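Local coordinates for protein archaeal actin homolog (Thermoplasma acidophilum, PDB 2FSJ) that polymerizes in the presence of nucleoside triphosphates, optimally ATP, into bundles of helical filaments, as a member of the actin superfamily, at residues L26-G31 against G93-K98; G127-T132 against T201-T206. All coordinates share one frame; numbering follows the deposited sequence.

Interaction 1. Residues L26-G31 against G93-K98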
ATOM      1  N   LEU A  26       9.825  -3.219  -3.010  1.00 11.80           N
ATOM      2  CA  LEU A  26       9.389  -2.681  -1.737  1.00 10.72           C
ATOM      3  C   LEU A  26       8.237  -1.716  -1.995  1.00 10.68           C
ATOM      4  O   LEU A  26       8.296  -0.931  -2.941  1.00 11.47           O
ATOM      5  CB  LEU A  26      10.529  -1.969  -1.058  1.00 10.94           C
ATOM      6  CG  LEU A  26      10.275  -1.128   0.205  1.00 13.33           C
ATOM      7  CD1 LEU A  26       9.795  -1.957   1.389  1.00 12.76           C
ATOM      8  CD2 LEU A  26      11.512  -0.297   0.550  1.00 16.06           C
ATOM      9  N   ASP A  27       7.181  -1.821  -1.200  1.00 10.80           N
ATOM     10  CA  ASP A  27       6.041  -0.902  -1.311  1.00 11.08           C
ATOM     11  C   ASP A  27       5.611  -0.527   0.085  1.00 10.16           C
ATOM     12  O   ASP A  27       5.055  -1.331   0.803  1.00  9.43           O
ATOM     13  CB  ASP A  27       4.934  -1.578  -2.140  1.00 11.79           C
ATOM     14  CG  ASP A  27       3.687  -0.729  -2.313  1.00 13.20           C
ATOM     15  OD1 ASP A  27       3.668   0.432  -1.871  1.00 15.43           O
ATOM     16  OD2 ASP A  27       2.666  -1.156  -2.903  1.00 16.35           O
ATOM     17  N   VAL A  28       5.931   0.682   0.509  1.00 10.79           N
ATOM     18  CA  VAL A  28       5.587   1.139   1.868  1.00 11.02           C
ATOM     19  C   VAL A  28       4.260   1.916   1.760  1.00 12.12           C
ATOM     20  O   VAL A  28       4.229   3.151   1.535  1.00 11.45           O
ATOM     21  CB  VAL A  28       6.679   2.003   2.525  1.00 10.48           C
ATOM     22  CG1 VAL A  28       6.314   2.382   3.972  1.00 10.54           C
ATOM     23  CG2 VAL A  28       7.995   1.289   2.492  1.00 11.84           C
ATOM     24  N   GLY A  29       3.185   1.162   1.961  1.00 11.85           N
ATOM     25  CA  GLY A  29       1.855   1.725   1.937  1.00 11.81           C
ATOM     26  C   GLY A  29       1.521   2.419   3.247  1.00 11.92           C
ATOM     27  O   GLY A  29       2.111   2.137   4.313  1.00 12.29           O
ATOM     28  N   TYR A  30       0.529   3.294   3.185  1.00 12.68           N
ATOM     29  CA  TYR A  30      -0.069   3.905   4.402  1.00 13.51           C
ATOM     30  C   TYR A  30      -0.509   2.791   5.352  1.00 14.02           C
ATOM     31  O   TYR A  30      -0.289   2.843   6.587  1.00 13.87           O
ATOM     32  CB  TYR A  30      -1.287   4.829   4.054  1.00 14.35           C
ATOM     33  CG  TYR A  30      -2.025   5.198   5.320  1.00 16.88           C
ATOM     34  CD1 TYR A  30      -1.520   6.180   6.178  1.00 22.85           C
ATOM     35  CD2 TYR A  30      -3.113   4.447   5.751  1.00 18.63           C
ATOM     36  CE1 TYR A  30      -2.131   6.453   7.411  1.00 25.93           C
ATOM     37  CE2 TYR A  30      -3.742   4.716   7.005  1.00 22.91           C
ATOM     38  CZ  TYR A  30      -3.247   5.729   7.818  1.00 26.25           C
ATOM     39  OH  TYR A  30      -3.831   6.008   9.054  1.00 27.65           O
ATOM     40  N   GLY A  31      -1.112   1.744   4.775  1.00 13.83           N
ATOM     41  CA  GLY A  31      -1.672   0.653   5.545  1.00 13.76           C
ATOM     42  C   GLY A  31      -0.714  -0.484   5.871  1.00 12.53           C
ATOM     43  O   GLY A  31      -0.611  -0.915   7.034  1.00  9.79           O
ATOM     44  N   GLY A  93       3.979   5.530  -0.375  1.00 12.02           N
ATOM     45  CA  GLY A  93       5.221   5.864  -1.064  1.00 13.23           C
ATOM     46  C   GLY A  93       6.012   7.052  -0.537  1.00 12.39           C
ATOM     47  O   GLY A  93       6.672   7.753  -1.336  1.00 12.64           O
ATOM     48  N   ARG A  94       5.992   7.271   0.784  1.00 12.21           N
ATOM     49  CA  ARG A  94       6.749   8.361   1.403  1.00 12.25           C
ATOM     50  C   ARG A  94       8.074   7.849   1.931  1.00 13.42           C
ATOM     51  O   ARG A  94       8.323   7.851   3.145  1.00 10.45           O
ATOM     52  CB  ARG A  94       5.975   9.024   2.537  1.00 11.76           C
ATOM     53  CG  ARG A  94       4.608   9.577   2.088  1.00 17.45           C
ATOM     54  CD  ARG A  94       4.710  10.748   1.128  1.00 21.92           C
ATOM     55  NE  ARG A  94       5.485  11.843   1.726  1.00 29.70           N
ATOM     56  CZ  ARG A  94       4.990  12.833   2.487  1.00 33.42           C
ATOM     57  NH1 ARG A  94       3.674  12.920   2.762  1.00 30.26           N
ATOM     58  NH2 ARG A  94       5.824  13.758   2.965  1.00 35.65           N
ATOM     59  N   LEU A  95       8.913   7.403   1.007  1.00 14.49           N
ATOM     60  CA  LEU A  95      10.109   6.659   1.366  1.00 14.92           C
ATOM     61  C   LEU A  95      11.193   7.516   2.029  1.00 16.09           C
ATOM     62  O   LEU A  95      12.034   6.974   2.743  1.00 16.47           O
ATOM     63  CB  LEU A  95      10.698   5.984   0.140  1.00 15.27           C
ATOM     64  CG  LEU A  95       9.930   4.915  -0.643  1.00 17.68           C
ATOM     65  CD1 LEU A  95      10.841   4.365  -1.786  1.00 17.06           C
ATOM     66  CD2 LEU A  95       9.487   3.792   0.209  1.00 19.27           C
ATOM     67  N   ALA A  96      11.160   8.837   1.831  1.00 16.38           N
ATOM     68  CA  ALA A  96      12.124   9.739   2.480  1.00 17.07           C
ATOM     69  C   ALA A  96      11.712  10.204   3.861  1.00 16.80           C
ATOM     70  O   ALA A  96      12.468  10.901   4.511  1.00 17.48           O
ATOM     71  CB  ALA A  96      12.365  10.949   1.581  1.00 17.73           C
ATOM     72  N   SER A  97      10.503   9.861   4.297  1.00 16.08           N
ATOM     73  CA  SER A  97       9.947  10.356   5.529  1.00 15.13           C
ATOM     74  C   SER A  97      10.529   9.653   6.743  1.00 15.67           C
ATOM     75  O   SER A  97      11.018   8.501   6.672  1.00 13.43           O
ATOM     76  CB  SER A  97       8.397  10.233   5.522  1.00 16.21           C
ATOM     77  OG  SER A  97       7.969   8.883   5.485  1.00 14.42           O
ATOM     78  N   LYS A  98      10.515  10.363   7.860  1.00 16.31           N
ATOM     79  CA  LYS A  98      10.923   9.780   9.135  1.00 17.37           C
ATOM     80  C   LYS A  98      10.067   8.574   9.513  1.00 16.92           C
ATOM     81  O   LYS A  98      10.566   7.580  10.061  1.00 15.55           O
ATOM     82  CB  LYS A  98      10.870  10.831  10.258  1.00 18.58           C
TER
HETATM   83  O   HOH W   1       4.899   5.658   2.882  1.00 10.13           O
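The carbonyl of V28, the last residue of strand 22-28, receives the backbone N-H of G93, with G93 N 3.1 Å from V28 O. The bond bends moderately at the hydrogen (151°), and the donor is tilted by 28° from the carbonyl plane. V28 O also accepts a hydrogen bond from a water 2.9 Å away, and the same water accepts one from R94 N, so two consecutive amides of the 93-98 loop are tied to one carbonyl, the first directly and the second through solvent.

Beside this polar link the side chains of V28 and L95 meet at an oblique angle, a single methyl from each making the closest approach: V28 CG2 lies 3.7 Å from L95 CD2. With V28 CG1 trans to the backbone N (chi1 -176°), CG2 is left opposite the carbonyl carbon, on the side of L95. Both side chains are buried, L95 also resting on A140 of helix 133-144 and V28 on L103 of helix 101-111.

Further out, a type I turn from R94 to S97 shapes the loop. R94 O accepts two bonds from S97, the backbone N at 3.2 Å and the hydroxyl OG at 2.6 Å, the latter lying in the carbonyl plane. The guanidinium of R94 forms a salt bridge through NE with E136, while D92, just before the segment, receives the N-H of Y30 on its OD1.

The contact lies where strand 22-28 of the actin-like N-terminal domain runs into the turn before strand 32-36. Y30 and G31 in that turn are ATP-binding residues, and the strand-turn-strand unit is consistent with the first phosphate-binding hairpin of the actin fold.

Interaction 2. Residues G127-T132 against T201-T206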
ATOM      1  N   GLY A 127       8.057   2.595  -5.535  1.00 11.77           N
ATOM      2  CA  GLY A 127       7.179   3.509  -6.230  1.00 12.51           C
ATOM      3  C   GLY A 127       6.502   4.465  -5.287  1.00 12.55           C
ATOM      4  O   GLY A 127       6.637   4.370  -4.050  1.00 12.36           O
ATOM      5  N   THR A 128       5.788   5.416  -5.886  1.00 12.58           N
ATOM      6  CA  THR A 128       5.146   6.487  -5.135  1.00 12.47           C
ATOM      7  C   THR A 128       4.045   7.100  -6.055  1.00 12.59           C
ATOM      8  O   THR A 128       4.145   7.015  -7.303  1.00 11.60           O
ATOM      9  CB  THR A 128       6.205   7.516  -4.604  1.00 13.84           C
ATOM     10  OG1 THR A 128       5.608   8.514  -3.741  1.00 12.18           O
ATOM     11  CG2 THR A 128       6.845   8.315  -5.739  1.00 12.82           C
ATOM     12  N   PRO A 129       3.010   7.686  -5.467  1.00 10.72           N
ATOM     13  CA  PRO A 129       1.928   8.300  -6.283  1.00 11.81           C
ATOM     14  C   PRO A 129       2.418   9.257  -7.347  1.00 10.75           C
ATOM     15  O   PRO A 129       3.333  10.065  -7.131  1.00 10.47           O
ATOM     16  CB  PRO A 129       1.070   9.011  -5.218  1.00 12.89           C
ATOM     17  CG  PRO A 129       1.274   8.118  -3.996  1.00 11.74           C
ATOM     18  CD  PRO A 129       2.685   7.741  -4.022  1.00 11.65           C
ATOM     19  N   LEU A 130       1.751   9.254  -8.494  1.00 10.08           N
ATOM     20  CA  LEU A 130       2.186  10.045  -9.616  1.00 10.40           C
ATOM     21  C   LEU A 130       2.219  11.565  -9.369  1.00 10.97           C
ATOM     22  O   LEU A 130       3.117  12.223  -9.851  1.00 11.86           O
ATOM     23  CB  LEU A 130       1.276   9.762 -10.821  1.00 10.63           C
ATOM     24  CG  LEU A 130       1.627  10.516 -12.112  1.00  9.98           C
ATOM     25  CD1 LEU A 130       2.997  10.135 -12.626  1.00 12.88           C
ATOM     26  CD2 LEU A 130       0.505  10.290 -13.124  1.00 15.26           C
ATOM     27  N   GLY A 131       1.220  12.095  -8.648  1.00 12.74           N
ATOM     28  CA  GLY A 131       1.034  13.533  -8.460  1.00 12.76           C
ATOM     29  C   GLY A 131       2.244  14.289  -7.926  1.00 13.63           C
ATOM     30  O   GLY A 131       2.504  15.446  -8.327  1.00 11.90           O
ATOM     31  N   THR A 132       3.018  13.624  -7.049  1.00 13.61           N
ATOM     32  CA  THR A 132       4.261  14.200  -6.523  1.00 13.21           C
ATOM     33  C   THR A 132       5.439  13.293  -6.781  1.00 13.43           C
ATOM     34  O   THR A 132       6.409  13.289  -6.002  1.00 12.52           O
ATOM     35  CB  THR A 132       4.157  14.455  -5.028  1.00 13.93           C
ATOM     36  OG1 THR A 132       3.748  13.249  -4.324  1.00 14.01           O
ATOM     37  CG2 THR A 132       3.089  15.482  -4.727  1.00 16.60           C
ATOM     38  N   THR A 201      -6.786   7.376   0.990  1.00 21.17           N
ATOM     39  CA  THR A 201      -6.894   7.938  -0.353  1.00 21.04           C
ATOM     40  C   THR A 201      -7.242   6.866  -1.359  1.00 19.08           C
ATOM     41  O   THR A 201      -7.012   5.659  -1.128  1.00 19.58           O
ATOM     42  CB  THR A 201      -5.540   8.576  -0.802  1.00 20.75           C
ATOM     43  OG1 THR A 201      -4.545   7.548  -0.911  1.00 26.56           O
ATOM     44  CG2 THR A 201      -5.007   9.493   0.215  1.00 21.70           C
ATOM     45  N   THR A 202      -7.768   7.332  -2.485  1.00 18.81           N
ATOM     46  CA  THR A 202      -7.953   6.524  -3.668  1.00 17.33           C
ATOM     47  C   THR A 202      -7.132   7.101  -4.853  1.00 16.56           C
ATOM     48  O   THR A 202      -7.376   8.198  -5.347  1.00 16.91           O
ATOM     49  CB  THR A 202      -9.467   6.403  -4.006  1.00 18.24           C
ATOM     50  OG1 THR A 202     -10.152   5.735  -2.924  1.00 15.26           O
ATOM     51  CG2 THR A 202      -9.676   5.478  -5.276  1.00 16.33           C
ATOM     52  N   ASP A 203      -6.146   6.326  -5.289  1.00 15.82           N
ATOM     53  CA  ASP A 203      -5.168   6.748  -6.299  1.00 14.45           C
ATOM     54  C   ASP A 203      -5.667   6.169  -7.616  1.00 13.06           C
ATOM     55  O   ASP A 203      -5.817   4.926  -7.768  1.00 10.69           O
ATOM     56  CB  ASP A 203      -3.822   6.167  -5.916  1.00 14.13           C
ATOM     57  CG  ASP A 203      -2.681   6.765  -6.683  1.00 20.88           C
ATOM     58  OD1 ASP A 203      -2.200   7.846  -6.235  1.00 24.10           O
ATOM     59  OD2 ASP A 203      -2.230   6.241  -7.746  1.00 19.82           O
ATOM     60  N   VAL A 204      -5.893   7.051  -8.575  1.00 11.59           N
ATOM     61  CA  VAL A 204      -6.380   6.661  -9.891  1.00 11.76           C
ATOM     62  C   VAL A 204      -5.285   6.976 -10.886  1.00 11.58           C
ATOM     63  O   VAL A 204      -4.905   8.148 -11.068  1.00 10.46           O
ATOM     64  CB  VAL A 204      -7.657   7.379 -10.248  1.00 10.64           C
ATOM     65  CG1 VAL A 204      -8.148   6.998 -11.685  1.00 10.67           C
ATOM     66  CG2 VAL A 204      -8.732   7.134  -9.137  1.00 13.09           C
ATOM     67  N   LEU A 205      -4.772   5.932 -11.511  1.00 11.28           N
ATOM     68  CA  LEU A 205      -3.748   6.078 -12.524  1.00 11.77           C
ATOM     69  C   LEU A 205      -4.288   5.593 -13.873  1.00 12.15           C
ATOM     70  O   LEU A 205      -4.673   4.410 -14.027  1.00 10.82           O
ATOM     71  CB  LEU A 205      -2.492   5.315 -12.120  1.00 12.89           C
ATOM     72  CG  LEU A 205      -1.481   5.562 -13.237  1.00 18.67           C
ATOM     73  CD1 LEU A 205      -0.381   6.533 -12.901  1.00 19.21           C
ATOM     74  CD2 LEU A 205      -1.060   4.338 -13.974  1.00 19.96           C
ATOM     75  N   THR A 206      -4.361   6.527 -14.819  1.00 11.13           N
ATOM     76  CA  THR A 206      -4.760   6.222 -16.199  1.00 11.69           C
ATOM     77  C   THR A 206      -3.500   6.061 -17.030  1.00 11.47           C
ATOM     78  O   THR A 206      -2.616   6.888 -16.985  1.00 10.82           O
ATOM     79  CB  THR A 206      -5.679   7.329 -16.732  1.00 10.86           C
ATOM     80  OG1 THR A 206      -6.894   7.307 -15.982  1.00 12.04           O
ATOM     81  CG2 THR A 206      -6.113   7.079 -18.200  1.00 11.85           C
TER
HETATM   82  O   HOH W   2      -0.229   7.121  -9.040  1.00 11.46           O
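Apolar packing joins the two segments through L130 and L205, whose side chains cross at about a right angle. L130 CD2 comes within 3.9 Å of L205 CD1, and the same methyl of L205 lies 4.2 Å from L130 CB, so it sits against both the base and one branch of its partner. Each leucine has CG anti to the backbone N (chi1 -179° in both), which brings the methyl ends of the two side chains together. L205 is buried, whereas L130 is partly exposed.

A second kind of contact pairs a pyrrolidine ring with a carboxylate. P129 and D203 also meet at about a right angle, D203 OD1 standing 3.6 Å from P129 CB and somewhat farther from CG. This is a van der Waals approach of an oxygen to ring methylenes.

Direct hydrogen bonds between the segments are absent; the polar link is a water. It donates to D203 OD2 at 2.5 Å, an unusually short distance whose exact length is doubtful, and accepts the backbone N-H of L130, with L130 N 3.0 Å away. The two oxygens thus meet different partners, OD1 the ring of P129 and OD2 the water that also bonds to L130 N.

The contact bridges the two actin-like domains: 127-132 leaves the end of strand 120-128 in the N-terminal sheet and leads into helix 133-144, while 201-206 lies on strand 202-208 of the other sheet, between strands 191-197 and 213-222. L130 also touches P214 and S219 of strand 213-222, and Q171 packs against both P129 and D203. T202, V204 and T206, interleaved with the residues of the contact, pack on helix 268-290.

How the interactions relate
Interactions 1 and 2 have centres 13 Å apart and meet directly: T128 OG1 lies 2.7 Å from G93 O, a probable hydrogen bond. G93 thus faces the ends of two neighbouring strands of the N-terminal sheet, 22-28 and 120-128, its N-H serving interaction 1 and its carbonyl reaching interaction 2. Interaction 1 lies wholly within the N-terminal domain; its segment 26-31 carries Y30 and G31 of the ATP site, though neither takes part in the contact itself. Interaction 2 spans to the C-terminal domain. Its side chains lie a short way from ATP-binding residues, P129 about 9 Å from Y30 and D203 about 10 Å from S307, side chain to side chain.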